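Local coordinates for natterin-like protein (Lethenteron camtschaticum, PDB 6IUL) that probably binds glycans on target cells through a jacalin-like lectin module and perforates their membranes with an aerolysin-type pore-forming module, at residues Tyr4-His9 / Ile123-Gln128. Numbering follows the deposited sequence.
Sequences YPTTLH and ICLGVQ
T6 and L8 meet L125 and Q128 in a small van der Waals contact between side chains of two strands that are not direct neighbours. Strands 6-12 and 124-131 run parallel, and strand 135-155 lies between them, antiparallel to both. The side chains therefore meet above the middle strand, on one face of the sheet. On the opposite face, T7 and C124 both touch F142 of that strand.

At one end, CG2 of T6 meets CD1 of L125 at 3.8 Å, methyl to methyl. L125 also rests on I143 of the middle strand. At the other end, L8 places CD2 over the flat face of the Q128 amide, 3.5 Å from NE2 and 3.6 Å from CD. With chi1 at -175° Q128 turns CG away from its backbone N, and the chain stays extended beyond it, which carries the amide under L8. Its OE1 is hydrogen-bonded to S20 OG of strand 17-22, which helps fix the amide plane.

The register gains one residue on 123-128, from T6-L125 to L8-Q128. The irregular backbone at L125 and G126 (phi 144° at G126) probably absorbs it, since L125 and Q128 both face 4-9.

Strands 6-12, the first part of 135-155, 124-131 and 17-22 make one four-stranded face of the beta-prism typical of jacalin-like lectins.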
loop_
_atom_site.group_PDB
_atom_site.type_symbol
_atom_site.label_atom_id
_atom_site.label_comp_id
_atom_site.label_asym_id
_atom_site.label_seq_id
_atom_site.Cartn_x
_atom_site.Cartn_y
_atom_site.Cartn_z
ATOM N N TYR A 4 -33.845 2.018 8.836
ATOM C CA TYR A 4 -33.488 0.753 8.210
ATOM C C TYR A 4 -32.202 0.876 7.374
ATOM O O TYR A 4 -31.877 1.950 6.853
ATOM C CB TYR A 4 -34.653 0.271 7.323
ATOM C CG TYR A 4 -35.967 0.143 8.065
ATOM C CD1 TYR A 4 -36.283 -1.020 8.762
ATOM C CD2 TYR A 4 -36.875 1.210 8.111
ATOM C CE1 TYR A 4 -37.480 -1.134 9.460
ATOM C CE2 TYR A 4 -38.084 1.099 8.793
ATOM C CZ TYR A 4 -38.374 -0.076 9.462
ATOM O OH TYR A 4 -39.560 -0.179 10.144
ATOM N N PRO A 5 -31.460 -0.225 7.257
ATOM C CA PRO A 5 -30.236 -0.244 6.477
ATOM C C PRO A 5 -30.439 -0.298 4.966
ATOM O O PRO A 5 -29.477 -0.039 4.229
ATOM C CB PRO A 5 -29.541 -1.528 6.956
ATOM C CG PRO A 5 -30.652 -2.424 7.387
ATOM C CD PRO A 5 -31.728 -1.526 7.925
ATOM N N THR A 6 -31.663 -0.636 4.516
ATOM C CA THR A 6 -31.984 -0.730 3.106
ATOM C C THR A 6 -33.225 0.071 2.741
ATOM O O THR A 6 -34.027 0.400 3.572
ATOM C CB THR A 6 -32.196 -2.168 2.619
ATOM O OG1 THR A 6 -33.378 -2.707 3.204
ATOM C CG2 THR A 6 -31.065 -3.054 2.987
ATOM N N THR A 7 -33.333 0.448 1.473
ATOM C CA THR A 7 -34.450 1.213 0.965
ATOM C C THR A 7 -34.919 0.550 -0.328
ATOM O O THR A 7 -34.090 0.091 -1.156
ATOM C CB THR A 7 -34.102 2.704 0.715
ATOM O OG1 THR A 7 -35.216 3.355 0.107
ATOM C CG2 THR A 7 -32.919 2.899 -0.227
ATOM N N LEU A 8 -36.242 0.510 -0.504
ATOM C CA LEU A 8 -36.883 -0.221 -1.587
ATOM C C LEU A 8 -38.170 0.493 -1.996
ATOM O O LEU A 8 -39.075 0.708 -1.137
ATOM C CB LEU A 8 -37.240 -1.604 -1.089
ATOM C CG LEU A 8 -38.100 -2.451 -2.021
ATOM C CD1 LEU A 8 -37.429 -2.673 -3.394
ATOM C CD2 LEU A 8 -38.357 -3.777 -1.312
ATOM N N HIS A 9 -38.246 0.896 -3.268
ATOM C CA HIS A 9 -39.408 1.597 -3.788
ATOM C C HIS A 9 -39.917 0.847 -5.034
ATOM O O HIS A 9 -39.318 0.891 -6.095
ATOM C CB HIS A 9 -39.036 3.046 -4.103
ATOM C CG HIS A 9 -40.196 3.913 -4.471
ATOM N ND1 HIS A 9 -40.055 5.271 -4.702
ATOM C CD2 HIS A 9 -41.503 3.627 -4.675
ATOM C CE1 HIS A 9 -41.231 5.781 -5.033
ATOM N NE2 HIS A 9 -42.126 4.807 -5.017
ATOM N N ILE A 123 -25.579 1.342 -4.019
ATOM C CA ILE A 123 -25.110 -0.025 -4.025
ATOM C C ILE A 123 -26.325 -0.911 -3.905
ATOM O O ILE A 123 -27.014 -0.893 -2.893
ATOM C CB ILE A 123 -24.173 -0.318 -2.827
ATOM C CG1 ILE A 123 -22.991 0.657 -2.727
ATOM C CG2 ILE A 123 -23.706 -1.737 -2.857
ATOM C CD1 ILE A 123 -22.124 0.626 -3.911
ATOM N N CYS A 124 -26.581 -1.708 -4.924
ATOM C CA CYS A 124 -27.779 -2.470 -5.007
ATOM C C CYS A 124 -27.601 -3.910 -4.531
ATOM O O CYS A 124 -26.591 -4.546 -4.868
ATOM C CB CYS A 124 -28.300 -2.459 -6.436
ATOM S SG CYS A 124 -29.820 -3.415 -6.722
ATOM N N LEU A 125 -28.550 -4.400 -3.713
ATOM C CA LEU A 125 -28.499 -5.757 -3.176
ATOM C C LEU A 125 -29.386 -6.732 -3.936
ATOM O O LEU A 125 -29.353 -7.937 -3.657
ATOM C CB LEU A 125 -28.933 -5.785 -1.714
ATOM C CG LEU A 125 -28.011 -5.139 -0.670
ATOM C CD1 LEU A 125 -28.739 -4.988 0.643
ATOM C CD2 LEU A 125 -26.730 -5.936 -0.529
ATOM N N GLY A 126 -30.179 -6.259 -4.888
ATOM C CA GLY A 126 -31.049 -7.147 -5.657
ATOM C C GLY A 126 -32.380 -6.457 -5.979
ATOM O O GLY A 126 -32.472 -5.204 -6.029
ATOM N N VAL A 127 -33.431 -7.261 -6.162
ATOM C CA VAL A 127 -34.757 -6.750 -6.550
ATOM C C VAL A 127 -35.878 -7.383 -5.769
ATOM O O VAL A 127 -35.708 -8.425 -5.184
ATOM C CB VAL A 127 -35.054 -7.005 -8.031
ATOM C CG1 VAL A 127 -34.054 -6.262 -8.903
ATOM C CG2 VAL A 127 -35.029 -8.509 -8.327
ATOM N N GLN A 128 -37.032 -6.736 -5.781
ATOM C CA GLN A 128 -38.182 -7.260 -5.089
ATOM C C GLN A 128 -39.405 -6.729 -5.767
ATOM O O GLN A 128 -39.447 -5.559 -6.185
ATOM C CB GLN A 128 -38.180 -6.816 -3.611
ATOM C CG GLN A 128 -39.305 -7.412 -2.753
ATOM C CD GLN A 128 -39.014 -7.289 -1.243
ATOM O OE1 GLN A 128 -37.937 -7.649 -0.783
ATOM N NE2 GLN A 128 -39.976 -6.753 -0.495
#